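Local coordinates for 3-oxoacyl-[acyl-carrier-protein] synthase 3 (Micrococcus luteus NCTC 2665, PDB 4EWP) that probably catalyses the condensation that initiates bacterial fatty acid synthesis, joining two carbons from malonyl-ACP to the acetyl group of acetyl-CoA to give 3-oxobutanoyl-ACP, at residues 52-57 with 302-307; 59-64 with 150-155; 161-166 with 235-240; 89-94 with 116-121; 17-22 with 173-178. All blocks are in the same frame, centred on the assembly; numbering follows the deposited sequence.

Interaction 1: 52-57 with 302-307; sequences TRQRAT and ADAGNT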
# COMPACT_ATOMS: atom_id res chain seq x y z
N THR A 52 -20.92 -21.99 1.68
CA THR A 52 -19.53 -22.39 1.75
C THR A 52 -18.65 -21.15 1.58
O THR A 52 -19.08 -20.13 1.02
CB THR A 52 -19.17 -23.41 0.64
OG1 THR A 52 -19.28 -22.79 -0.65
CG2 THR A 52 -20.11 -24.62 0.69
N ARG A 53 -17.42 -21.25 2.08
CA ARG A 53 -16.41 -20.24 1.78
C ARG A 53 -15.11 -20.90 1.28
O ARG A 53 -14.76 -22.00 1.70
CB ARG A 53 -16.15 -19.33 2.98
CG ARG A 53 -15.33 -19.95 4.12
CD ARG A 53 -16.17 -20.85 5.00
NE ARG A 53 -17.23 -20.12 5.69
CZ ARG A 53 -18.46 -20.59 5.89
NH1 ARG A 53 -19.36 -19.86 6.55
NH2 ARG A 53 -18.80 -21.80 5.46
N GLN A 54 -14.45 -20.21 0.36
CA GLN A 54 -13.15 -20.63 -0.13
C GLN A 54 -12.13 -20.58 0.99
O GLN A 54 -11.98 -19.55 1.66
CB GLN A 54 -12.71 -19.71 -1.28
CG GLN A 54 -13.58 -19.91 -2.51
CD GLN A 54 -13.54 -18.77 -3.49
OE1 GLN A 54 -14.32 -18.75 -4.45
NE2 GLN A 54 -12.65 -17.81 -3.28
N ARG A 55 -11.44 -21.69 1.22
CA ARG A 55 -10.37 -21.71 2.21
C ARG A 55 -9.08 -22.25 1.56
O ARG A 55 -9.04 -23.37 1.07
CB ARG A 55 -10.78 -22.51 3.45
CG ARG A 55 -11.78 -21.77 4.36
CD ARG A 55 -11.20 -20.42 4.80
NE ARG A 55 -12.12 -19.61 5.60
CZ ARG A 55 -12.39 -19.83 6.89
NH1 ARG A 55 -11.83 -20.84 7.55
NH2 ARG A 55 -13.23 -19.02 7.54
N ALA A 56 -8.05 -21.41 1.56
CA ALA A 56 -6.79 -21.73 0.90
C ALA A 56 -5.95 -22.66 1.75
O ALA A 56 -6.00 -22.61 2.98
CB ALA A 56 -6.01 -20.44 0.61
N THR A 57 -5.17 -23.51 1.08
CA THR A 57 -4.19 -24.35 1.76
C THR A 57 -2.95 -23.52 2.07
O THR A 57 -2.86 -22.36 1.65
CB THR A 57 -3.77 -25.54 0.88
OG1 THR A 57 -3.16 -25.05 -0.32
CG2 THR A 57 -4.98 -26.37 0.51
N ALA A 302 -22.39 -16.49 -1.45
CA ALA A 302 -23.00 -17.74 -1.00
C ALA A 302 -22.06 -18.95 -1.08
O ALA A 302 -22.13 -19.84 -0.24
CB ALA A 302 -24.29 -18.03 -1.77
N ASP A 303 -21.20 -18.96 -2.10
CA ASP A 303 -20.29 -20.09 -2.31
C ASP A 303 -18.84 -19.74 -2.02
O ASP A 303 -18.03 -20.63 -1.75
CB ASP A 303 -20.39 -20.60 -3.75
CG ASP A 303 -21.82 -20.90 -4.16
OD1 ASP A 303 -22.36 -21.91 -3.69
OD2 ASP A 303 -22.39 -20.11 -4.94
N ALA A 304 -18.50 -18.46 -2.09
CA ALA A 304 -17.12 -18.04 -1.92
C ALA A 304 -16.83 -17.49 -0.52
O ALA A 304 -15.68 -17.44 -0.09
CB ALA A 304 -16.76 -16.99 -2.96
N GLY A 305 -17.89 -17.08 0.17
CA GLY A 305 -17.73 -16.33 1.41
C GLY A 305 -17.24 -14.92 1.09
O GLY A 305 -17.18 -14.53 -0.08
N ASN A 306 -16.90 -14.16 2.12
CA ASN A 306 -16.41 -12.79 1.97
C ASN A 306 -14.89 -12.80 1.80
O ASN A 306 -14.15 -13.09 2.74
CB ASN A 306 -16.84 -11.98 3.21
CG ASN A 306 -16.29 -10.55 3.22
OD1 ASN A 306 -15.33 -10.22 2.53
ND2 ASN A 306 -16.92 -9.70 4.04
N THR A 307 -14.44 -12.50 0.58
CA THR A 307 -13.02 -12.52 0.24
C THR A 307 -12.39 -11.12 0.15
O THR A 307 -11.37 -10.92 -0.52
CB THR A 307 -12.75 -13.25 -1.09
OG1 THR A 307 -13.44 -12.58 -2.15
CG2 THR A 307 -13.21 -14.70 -1.01
O HOH W 1 -21.03 -23.83 -2.73
O HOH W 2 -16.53 -20.47 -4.62
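Thr-52 and Gln-54 of strand 52-54 bond through their backbones to the short helix 301-304, whose end carbonyls turn to partners beyond the helix. Thr-52 N donates to Ala-302 O at 3.1 Å, nearly straight at 164°. Gln-54 N reaches Ala-304 O, also at 3.1 Å, but from 58° out of that carbonyl's plane. The intervening residue, Arg-53, pairs with Val-28 on strand 27-29 instead.

Between these two bonds comes a side-chain one. With chi1 at 66°, Thr-52 OG1 sits between its own backbone N and carbonyl carbon, where it donates to Asp-303 O at 2.7 Å. A water joins the same hydroxyl to Asp-303 OD1, while Asp-303 OD2 forms a salt bridge with Arg-318.

Packing completes the contact. Gln-54 runs extended over Ala-304, its OE1 3.4 Å from Ala-304 CB, and NE2 comes within 3.9 Å of Thr-307 CG2. Its amide is polar but buried, and Asp-170 O and Arg-23 satisfy it. Glycine suits position 305 twice over: phi is positive where the chain leaves the helix, and Arg-53 CB, 3.7 Å from Gly-305 CA, occupies the side where a CB would lie.

The turn leads directly into Asn-306, a predicted active-site residue. Strand 52-54 thus lies between strand 27-29, its antiparallel partner, and the end of helix 301-304, while Leu-314 of helix 311-322 packs on both Gln-54 and Thr-307.

Interaction 2: 59-64 with 150-155; sequences EETVPV and VERLSD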
# COMPACT_ATOMS: atom_id res chain seq x y z
N GLU A 59 0.04 -23.88 0.82
CA GLU A 59 0.77 -23.59 -0.42
C GLU A 59 0.14 -22.46 -1.23
O GLU A 59 0.82 -21.78 -2.01
CB GLU A 59 0.86 -24.84 -1.32
CG GLU A 59 1.73 -25.96 -0.78
CD GLU A 59 1.10 -26.69 0.40
OE1 GLU A 59 -0.14 -26.85 0.42
OE2 GLU A 59 1.85 -27.09 1.32
N GLU A 60 -1.16 -22.26 -1.05
CA GLU A 60 -1.88 -21.22 -1.77
C GLU A 60 -1.73 -19.87 -1.09
O GLU A 60 -2.66 -19.36 -0.45
CB GLU A 60 -3.36 -21.59 -1.89
CG GLU A 60 -3.61 -22.71 -2.86
CD GLU A 60 -5.04 -23.16 -2.87
OE1 GLU A 60 -5.57 -23.49 -1.78
OE2 GLU A 60 -5.64 -23.15 -3.97
N THR A 61 -0.53 -19.31 -1.22
CA THR A 61 -0.19 -18.06 -0.57
C THR A 61 -0.79 -16.89 -1.33
O THR A 61 -1.35 -17.05 -2.43
CB THR A 61 1.33 -17.86 -0.53
OG1 THR A 61 1.85 -17.92 -1.87
CG2 THR A 61 2.01 -18.95 0.32
N VAL A 62 -0.68 -15.70 -0.76
CA VAL A 62 -1.09 -14.51 -1.48
C VAL A 62 -0.41 -14.40 -2.87
O VAL A 62 -1.08 -14.18 -3.87
CB VAL A 62 -0.89 -13.25 -0.59
CG1 VAL A 62 -1.04 -11.95 -1.41
CG2 VAL A 62 -1.88 -13.29 0.58
N PRO A 63 0.92 -14.58 -2.94
CA PRO A 63 1.55 -14.48 -4.26
C PRO A 63 1.14 -15.58 -5.24
O PRO A 63 1.03 -15.31 -6.43
CB PRO A 63 3.05 -14.58 -3.94
CG PRO A 63 3.17 -14.04 -2.54
CD PRO A 63 1.91 -14.54 -1.85
N VAL A 64 0.95 -16.81 -4.75
CA VAL A 64 0.49 -17.89 -5.59
C VAL A 64 -0.88 -17.56 -6.20
O VAL A 64 -1.07 -17.65 -7.42
CB VAL A 64 0.43 -19.21 -4.82
CG1 VAL A 64 -0.41 -20.25 -5.57
CG2 VAL A 64 1.84 -19.73 -4.61
N VAL A 150 -6.46 -9.46 -3.39
CA VAL A 150 -6.09 -10.82 -2.97
C VAL A 150 -5.91 -10.91 -1.46
O VAL A 150 -5.36 -10.01 -0.85
CB VAL A 150 -4.81 -11.33 -3.72
CG1 VAL A 150 -3.67 -10.32 -3.64
CG2 VAL A 150 -4.37 -12.69 -3.21
N GLU A 151 -6.39 -12.00 -0.87
CA GLU A 151 -6.32 -12.16 0.57
C GLU A 151 -6.29 -13.63 0.94
O GLU A 151 -6.98 -14.46 0.34
CB GLU A 151 -7.56 -11.55 1.24
CG GLU A 151 -7.86 -10.08 0.93
CD GLU A 151 -6.96 -9.11 1.68
OE1 GLU A 151 -5.91 -9.53 2.20
OE2 GLU A 151 -7.31 -7.92 1.74
N ARG A 152 -5.50 -13.97 1.95
CA ARG A 152 -5.71 -15.21 2.66
C ARG A 152 -6.18 -14.84 4.06
O ARG A 152 -5.42 -14.90 5.03
CB ARG A 152 -4.45 -16.11 2.68
CG ARG A 152 -4.77 -17.56 3.15
CD ARG A 152 -3.69 -18.57 2.80
NE ARG A 152 -2.44 -18.32 3.50
CZ ARG A 152 -1.29 -18.96 3.26
NH1 ARG A 152 -1.22 -19.91 2.32
NH2 ARG A 152 -0.21 -18.64 3.96
N LEU A 153 -7.43 -14.42 4.14
CA LEU A 153 -8.03 -13.96 5.39
C LEU A 153 -8.04 -15.05 6.45
O LEU A 153 -8.09 -14.76 7.64
CB LEU A 153 -9.47 -13.51 5.14
CG LEU A 153 -9.69 -12.27 4.27
CD1 LEU A 153 -11.14 -12.12 3.93
CD2 LEU A 153 -9.19 -11.03 5.01
N SER A 154 -8.02 -16.31 6.02
CA SER A 154 -8.06 -17.40 6.99
C SER A 154 -6.83 -17.36 7.90
O SER A 154 -6.82 -17.95 8.98
CB SER A 154 -8.22 -18.76 6.30
OG SER A 154 -7.20 -18.96 5.33
N ASP A 155 -5.79 -16.65 7.48
CA ASP A 155 -4.60 -16.51 8.33
C ASP A 155 -4.83 -15.59 9.53
O ASP A 155 -4.07 -15.66 10.49
CB ASP A 155 -3.39 -16.01 7.54
CG ASP A 155 -2.73 -17.10 6.77
OD1 ASP A 155 -2.81 -18.27 7.21
OD2 ASP A 155 -2.13 -16.78 5.72
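An inverse gamma turn centred on Glu-60, just ahead of the first turn of helix 62-76, presents its backbone to Arg-152 at the end of strand 144-152. The bond from Arg-152 NH1 to Glu-60 O is weak, 3.2 Å and bent to 128°; the same nitrogen also donates to Ala-58 O. Thr-61 CA lies over one face of the guanidinium, 3.6 Å from NH1. A long cationic side chain suits this place because its one nitrogen can reach the carbonyls of Glu-60 and Ala-58 in one loop. Thr-61 is the helix N-cap: its OG1 accepts from Val-64 N at 3.2 Å. Here the helix starts to pack on the five-stranded sheet that contains strand 144-152, one of two in this thiolase-like fold. Val-62 supplies the apolar part, its CG1 3.8 Å from CG1 of Val-150; a beta-branched valine suits the strand at 150, and the short side chain of Val-62 lets the helix start come close. The Arg-152 chain bends at chi3 (66°), which sets NE, and NE donates to Asp-155 OD2 at 2.7 Å, a salt bridge with the oxygen at the guanidinium edge. Asp-155 OD1 in turn forms a salt bridge with Arg-210 of the second subunit.

Interaction 3: 161-166 with 235-240; sequences DRSISF and TLRQDG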
# COMPACT_ATOMS: atom_id res chain seq x y z
N ASP A 161 -14.22 -16.56 17.22
CA ASP A 161 -14.83 -15.25 16.99
C ASP A 161 -16.19 -15.33 16.29
O ASP A 161 -16.28 -15.86 15.18
CB ASP A 161 -13.89 -14.35 16.19
CG ASP A 161 -14.59 -13.15 15.57
OD1 ASP A 161 -15.13 -12.32 16.34
OD2 ASP A 161 -14.59 -13.03 14.31
N ARG A 162 -17.23 -14.81 16.92
CA ARG A 162 -18.53 -14.78 16.25
C ARG A 162 -18.88 -13.45 15.56
O ARG A 162 -19.98 -13.30 15.03
CB ARG A 162 -19.68 -15.27 17.14
CG ARG A 162 -19.44 -15.19 18.65
CD ARG A 162 -20.35 -16.18 19.40
NE ARG A 162 -21.69 -16.27 18.80
CZ ARG A 162 -22.73 -15.53 19.19
NH1 ARG A 162 -22.59 -14.66 20.18
NH2 ARG A 162 -23.91 -15.67 18.59
N SER A 163 -17.95 -12.51 15.52
CA SER A 163 -18.24 -11.25 14.83
C SER A 163 -17.96 -11.31 13.34
O SER A 163 -18.68 -10.70 12.55
CB SER A 163 -17.51 -10.05 15.46
OG SER A 163 -16.12 -10.05 15.15
N ILE A 164 -16.95 -12.07 12.93
CA ILE A 164 -16.55 -12.03 11.52
C ILE A 164 -15.89 -13.31 10.99
O ILE A 164 -15.96 -13.59 9.79
CB ILE A 164 -15.59 -10.84 11.26
CG1 ILE A 164 -15.48 -10.54 9.76
CG2 ILE A 164 -14.24 -11.13 11.87
CD1 ILE A 164 -14.88 -9.18 9.46
N SER A 165 -15.24 -14.08 11.86
CA SER A 165 -14.43 -15.21 11.42
C SER A 165 -15.08 -16.06 10.32
O SER A 165 -14.51 -16.28 9.26
CB SER A 165 -14.06 -16.10 12.61
OG SER A 165 -15.19 -16.81 13.09
N PHE A 166 -16.29 -16.56 10.59
CA PHE A 166 -16.91 -17.53 9.70
C PHE A 166 -17.36 -16.91 8.37
O PHE A 166 -17.73 -17.65 7.45
CB PHE A 166 -18.09 -18.20 10.39
CG PHE A 166 -19.15 -17.23 10.79
CD1 PHE A 166 -19.09 -16.59 12.02
CD2 PHE A 166 -20.19 -16.93 9.93
CE1 PHE A 166 -20.06 -15.69 12.40
CE2 PHE A 166 -21.17 -16.03 10.29
CZ PHE A 166 -21.11 -15.40 11.53
N THR A 235 -6.04 -11.03 15.39
CA THR A 235 -7.04 -11.51 14.45
C THR A 235 -8.10 -10.45 14.20
O THR A 235 -8.26 -9.53 14.99
CB THR A 235 -7.72 -12.79 14.95
OG1 THR A 235 -8.29 -12.55 16.25
CG2 THR A 235 -6.71 -13.91 15.03
N LEU A 236 -8.82 -10.61 13.10
CA LEU A 236 -9.82 -9.66 12.66
C LEU A 236 -11.08 -9.70 13.55
O LEU A 236 -11.47 -10.75 14.06
CB LEU A 236 -10.18 -9.96 11.21
CG LEU A 236 -10.30 -8.86 10.16
CD1 LEU A 236 -9.27 -7.79 10.35
CD2 LEU A 236 -10.18 -9.48 8.77
N ARG A 237 -11.70 -8.54 13.73
CA ARG A 237 -12.90 -8.44 14.54
C ARG A 237 -13.73 -7.30 13.97
O ARG A 237 -13.20 -6.44 13.25
CB ARG A 237 -12.51 -8.21 16.02
CG ARG A 237 -13.21 -7.06 16.73
CD ARG A 237 -12.56 -5.71 16.45
NE ARG A 237 -13.56 -4.68 16.15
CZ ARG A 237 -14.43 -4.19 17.03
NH1 ARG A 237 -14.43 -4.63 18.28
NH2 ARG A 237 -15.29 -3.26 16.65
N GLN A 238 -15.03 -7.29 14.24
CA GLN A 238 -15.85 -6.17 13.82
C GLN A 238 -17.05 -5.93 14.72
O GLN A 238 -17.58 -6.84 15.36
CB GLN A 238 -16.34 -6.37 12.38
CG GLN A 238 -17.48 -7.38 12.27
CD GLN A 238 -18.07 -7.45 10.87
OE1 GLN A 238 -17.78 -6.60 10.03
NE2 GLN A 238 -18.89 -8.46 10.63
N ASP A 239 -17.48 -4.67 14.76
CA ASP A 239 -18.78 -4.32 15.31
C ASP A 239 -19.82 -4.58 14.20
O ASP A 239 -20.07 -3.72 13.36
CB ASP A 239 -18.78 -2.85 15.71
CG ASP A 239 -20.13 -2.37 16.17
OD1 ASP A 239 -21.09 -3.14 16.04
OD2 ASP A 239 -20.24 -1.23 16.66
N GLY A 240 -20.41 -5.77 14.20
CA GLY A 240 -21.32 -6.21 13.15
C GLY A 240 -22.45 -5.25 12.82
O GLY A 240 -22.62 -4.84 11.67
O HOH W 3 -11.78 -13.71 13.41
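Gln-238 holds Ser-163 at both ends, by its backbone N and by the amide at its tip. From CB, chi1 of 76° sets CG between the backbone N and the carbonyl carbon, and there CG lies 3.5 Å from Ser-163 O. Beyond it the chain is extended and crosses Ile-164 at about a right angle: CD is 3.9 Å from Ile-164 CD1, and OE1 lies beside the same methyl. NE2 closes the reach, donating to Ser-163 O at 3.0 Å and 154°. A glutamine fits because its CG and the flat amide carbon can lie against isoleucine while NE2 answers a loop carbonyl.

At the other end, Gln-238 N donates to Ser-163 OG at 3.1 Å. That hydroxyl donates in its turn to Asp-161 OD1, 2.7 Å away on the syn lone pair. Asp-161 shapes the loop: OD1 takes Ser-163 N in an Asx turn, and OD2 accepts from Ile-164 N and Ser-165 N. The Ile-164 side chain lies about 6 Å, nearest atoms, from that of Asn-306, a predicted active-site residue.

Loop 161-166 thus rests on strand 236-238, which pairs antiparallel with strand 200-202 and leads, through the N-cap Asp-239, into helix 240-262.

Interaction 4: 89-94 with 116-121; sequences VSTVTF and AYDVSA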
# COMPACT_ATOMS: atom_id res chain seq x y z
N VAL A 89 -1.06 -4.50 -6.07
CA VAL A 89 -1.62 -5.62 -5.33
C VAL A 89 -2.29 -5.10 -4.07
O VAL A 89 -1.65 -4.49 -3.21
CB VAL A 89 -0.57 -6.66 -4.97
CG1 VAL A 89 -1.14 -7.63 -3.94
CG2 VAL A 89 -0.06 -7.37 -6.22
N SER A 90 -3.59 -5.33 -3.97
CA SER A 90 -4.33 -4.84 -2.83
C SER A 90 -4.60 -5.99 -1.87
O SER A 90 -5.40 -6.87 -2.17
CB SER A 90 -5.61 -4.18 -3.31
OG SER A 90 -6.46 -3.98 -2.21
N THR A 91 -3.92 -5.98 -0.73
CA THR A 91 -3.99 -7.07 0.23
C THR A 91 -3.57 -6.60 1.62
O THR A 91 -2.77 -5.68 1.74
CB THR A 91 -3.04 -8.21 -0.17
OG1 THR A 91 -3.15 -9.29 0.77
CG2 THR A 91 -1.60 -7.73 -0.15
N VAL A 92 -4.09 -7.24 2.66
CA VAL A 92 -3.64 -6.96 4.03
C VAL A 92 -3.17 -8.22 4.72
O VAL A 92 -2.96 -8.21 5.93
CB VAL A 92 -4.77 -6.34 4.90
CG1 VAL A 92 -5.21 -5.00 4.34
CG2 VAL A 92 -5.96 -7.30 5.03
N THR A 93 -3.02 -9.31 3.99
CA THR A 93 -2.72 -10.59 4.65
C THR A 93 -1.36 -11.17 4.29
O THR A 93 -0.99 -12.23 4.79
CB THR A 93 -3.85 -11.64 4.42
OG1 THR A 93 -4.24 -11.65 3.04
CG2 THR A 93 -5.05 -11.31 5.26
N PHE A 94 -0.61 -10.50 3.43
CA PHE A 94 0.74 -10.94 3.12
C PHE A 94 1.60 -10.74 4.37
O PHE A 94 1.74 -9.61 4.85
CB PHE A 94 1.27 -10.15 1.93
CG PHE A 94 2.61 -10.62 1.39
CD1 PHE A 94 3.69 -9.73 1.31
CD2 PHE A 94 2.78 -11.91 0.93
CE1 PHE A 94 4.92 -10.13 0.77
CE2 PHE A 94 4.00 -12.33 0.40
CZ PHE A 94 5.07 -11.44 0.31
N ALA A 116 5.93 -1.98 -8.93
CA ALA A 116 5.07 -2.95 -8.28
C ALA A 116 4.97 -2.53 -6.83
O ALA A 116 5.99 -2.35 -6.17
CB ALA A 116 5.70 -4.33 -8.38
N TYR A 117 3.74 -2.38 -6.32
CA TYR A 117 3.55 -2.06 -4.90
C TYR A 117 2.26 -2.65 -4.36
O TYR A 117 1.32 -2.89 -5.12
CB TYR A 117 3.57 -0.55 -4.67
CG TYR A 117 2.47 0.26 -5.38
CD1 TYR A 117 1.33 0.66 -4.70
CD2 TYR A 117 2.62 0.66 -6.70
CE1 TYR A 117 0.34 1.42 -5.34
CE2 TYR A 117 1.65 1.41 -7.34
CZ TYR A 117 0.53 1.79 -6.66
OH TYR A 117 -0.41 2.54 -7.32
N ASP A 118 2.21 -2.86 -3.04
CA ASP A 118 0.99 -3.29 -2.37
C ASP A 118 0.28 -2.06 -1.83
O ASP A 118 0.94 -1.06 -1.52
CB ASP A 118 1.27 -4.22 -1.19
CG ASP A 118 1.90 -5.55 -1.59
OD1 ASP A 118 2.03 -5.84 -2.81
OD2 ASP A 118 2.26 -6.32 -0.67
N VAL A 119 -1.04 -2.15 -1.72
CA VAL A 119 -1.88 -1.08 -1.21
C VAL A 119 -2.67 -1.61 -0.01
O VAL A 119 -3.05 -2.78 0.03
CB VAL A 119 -2.88 -0.63 -2.29
CG1 VAL A 119 -4.13 -0.04 -1.67
CG2 VAL A 119 -2.23 0.36 -3.23
N SER A 120 -2.88 -0.76 0.99
CA SER A 120 -3.67 -1.14 2.15
C SER A 120 -4.94 -0.30 2.21
O SER A 120 -4.91 0.86 2.64
CB SER A 120 -2.89 -0.97 3.45
OG SER A 120 -3.65 -1.41 4.57
N ALA A 121 -6.05 -0.91 1.78
CA ALA A 121 -7.35 -0.27 1.80
C ALA A 121 -8.44 -1.30 2.03
O ALA A 121 -9.59 -1.16 1.55
CB ALA A 121 -7.57 0.51 0.53
O HOH W 4 -5.98 -3.36 0.45
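Asp-118 carries its CG beside the backbone N, anti to the carbonyl carbon (chi1 -65°), and Val-89 holds CG1 anti to its own N (chi1 167°); the two side chains lie side by side and point the same way. They belong to a parallel pair in a beta-alpha-beta unit, strand 86-90, helix 101-108 and strand 116-120. Asp-118 OD1 comes to 3.5 Å from Val-89 CB, and this buried carboxylate is satisfied from the helix: Ala-102 N donates to OD1 and Ala-101 N to OD2. The acid therefore receives N-H groups at the start of helix 101-108, whose dipole would favour a negative charge. Thr-91 CG2 and Phe-94 CD1 approach OD2 more distantly, and the planes of the Phe-94 ring and the carboxylate stand 81° apart.

The ladder is regular at first. Val-89 N donates to Tyr-117 O at 3.0 Å, and Val-119 N to Val-89 O at 2.8 Å. The pairing weakens where strand 86-90 ends, since the bond from Thr-91 N to Val-119 O is weak, at 3.4 Å. Asp-118 and Ser-120 also pair antiparallel with a strand of the second subunit, so the sheet continues through the dimer. Where the pairing weakens, a water donates to Val-119 O at 3.0 Å, accepts from Ala-121 N at 2.8 Å, and hydrogen-bonds Ser-90 OG.

Interaction 5: 17-22 with 173-178; sequences VAVGAY and GAVIVA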
# COMPACT_ATOMS: atom_id res chain seq x y z
N VAL A 17 -9.83 -4.26 -19.50
CA VAL A 17 -9.83 -5.09 -20.70
C VAL A 17 -9.88 -6.59 -20.43
O VAL A 17 -9.91 -7.39 -21.37
CB VAL A 17 -8.64 -4.77 -21.63
CG1 VAL A 17 -8.76 -3.35 -22.13
CG2 VAL A 17 -7.31 -4.99 -20.89
N ALA A 18 -9.91 -6.97 -19.15
CA ALA A 18 -10.00 -8.38 -18.79
C ALA A 18 -10.13 -8.57 -17.30
O ALA A 18 -9.78 -7.68 -16.51
CB ALA A 18 -8.80 -9.14 -19.30
N VAL A 19 -10.65 -9.73 -16.91
CA VAL A 19 -10.72 -10.10 -15.50
C VAL A 19 -10.27 -11.54 -15.30
O VAL A 19 -10.53 -12.41 -16.13
CB VAL A 19 -12.14 -9.86 -14.92
CG1 VAL A 19 -13.20 -10.58 -15.73
CG2 VAL A 19 -12.18 -10.27 -13.44
N GLY A 20 -9.56 -11.78 -14.21
CA GLY A 20 -9.01 -13.08 -13.91
C GLY A 20 -9.33 -13.45 -12.48
O GLY A 20 -9.63 -12.58 -11.66
N ALA A 21 -9.29 -14.74 -12.18
CA ALA A 21 -9.74 -15.24 -10.89
C ALA A 21 -8.88 -16.40 -10.41
O ALA A 21 -8.40 -17.21 -11.21
CB ALA A 21 -11.22 -15.69 -11.00
N TYR A 22 -8.69 -16.48 -9.10
CA TYR A 22 -8.18 -17.70 -8.49
C TYR A 22 -9.07 -18.02 -7.30
O TYR A 22 -9.26 -17.19 -6.40
CB TYR A 22 -6.71 -17.54 -8.05
CG TYR A 22 -6.11 -18.84 -7.56
CD1 TYR A 22 -6.36 -19.31 -6.26
CD2 TYR A 22 -5.30 -19.60 -8.38
CE1 TYR A 22 -5.82 -20.51 -5.81
CE2 TYR A 22 -4.75 -20.80 -7.94
CZ TYR A 22 -5.01 -21.25 -6.66
OH TYR A 22 -4.45 -22.44 -6.25
N GLY A 173 -8.62 -11.93 -7.22
CA GLY A 173 -9.35 -11.49 -8.39
C GLY A 173 -8.52 -10.42 -9.05
O GLY A 173 -8.01 -9.53 -8.38
N ALA A 174 -8.36 -10.51 -10.36
CA ALA A 174 -7.45 -9.59 -11.05
C ALA A 174 -8.09 -8.89 -12.23
O ALA A 174 -8.89 -9.46 -12.94
CB ALA A 174 -6.18 -10.31 -11.48
N VAL A 175 -7.68 -7.65 -12.45
CA VAL A 175 -8.22 -6.88 -13.55
C VAL A 175 -7.06 -6.17 -14.27
O VAL A 175 -6.04 -5.85 -13.65
CB VAL A 175 -9.26 -5.91 -12.97
CG1 VAL A 175 -8.96 -4.47 -13.31
CG2 VAL A 175 -10.70 -6.37 -13.29
N ILE A 176 -7.19 -5.98 -15.57
CA ILE A 176 -6.20 -5.18 -16.30
C ILE A 176 -6.81 -3.89 -16.86
O ILE A 176 -7.77 -3.91 -17.62
CB ILE A 176 -5.50 -5.97 -17.42
CG1 ILE A 176 -4.75 -7.17 -16.84
CG2 ILE A 176 -4.53 -5.05 -18.17
CD1 ILE A 176 -4.18 -8.09 -17.89
N VAL A 177 -6.24 -2.76 -16.46
CA VAL A 177 -6.76 -1.48 -16.91
C VAL A 177 -5.86 -0.94 -18.02
O VAL A 177 -4.64 -0.85 -17.85
CB VAL A 177 -6.80 -0.48 -15.76
CG1 VAL A 177 -7.33 0.88 -16.25
CG2 VAL A 177 -7.64 -1.04 -14.61
N ALA A 178 -6.46 -0.58 -19.14
CA ALA A 178 -5.67 -0.14 -20.28
C ALA A 178 -6.11 1.21 -20.85
O ALA A 178 -7.28 1.62 -20.74
CB ALA A 178 -5.71 -1.20 -21.39
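The flat groups joining Gly-20 to Ala-174 and Val-17 to Ile-176 are peptides, each met differently. Ala-174 N approaches Gly-20 O from above its carbonyl plane, 40° out of it, at 2.8 Å. Gly-20 N returns a bond to Ala-174 O at 2.7 Å, whereas Val-17 N meets Ile-176 O almost head-on, with a C=O...N angle of 173°. The strands are antiparallel, their directions 163° apart, and form the pair at one border of one of the two five-stranded sheets in this thiolase-like fold, strand 13-22 being an edge strand within the chain.

The two faces differ in company. Val-19 and Val-175 share one, with Val-19 CB 4.1 Å from Val-175 CG2; helix 311-322 packs on Val-19 and Tyr-126 of helix 125-138 on Val-175. Ala-174 and Ile-176 turn to the other face, where helix 62-76 lies. Gly-20 and Ala-174 keep that side low, and Ala-69 of the helix rests on Ala-174. Branched apolar residues suit a sheet buried between helix layers. Beyond the contact, Tyr-22 OH bonds Glu-60. At the far end Val-17 straddles two neighbours, its CG2 3.9 Å from Ile-176 CG2 and its CG1 3.8 Å from Ala-178 CB.

Interactions 2, 4 and 5 all reach the five-stranded sheet 13-22, 170-180, 144-152, 86-90, 116-120: interaction 5 joins two strands at one border, interaction 4 two at the other, their centres 16 Å apart, and interaction 2 sets helix 62-76 against the middle strand. Interactions 2 and 4 meet where Thr-93 OG1 bonds Glu-151 OE1, and both touch the second subunit. Interaction 1, with its centre 12 Å from that of interaction 2, spans the longest separation in sequence and encloses 2, 3 and 4 along the chain. The centres of interactions 3 and 5 are 29 Å apart. By joining strand 52-54 to the turn before Asn-306, interaction 1 ties a C-terminal part of the predicted active site to an N-terminal strand.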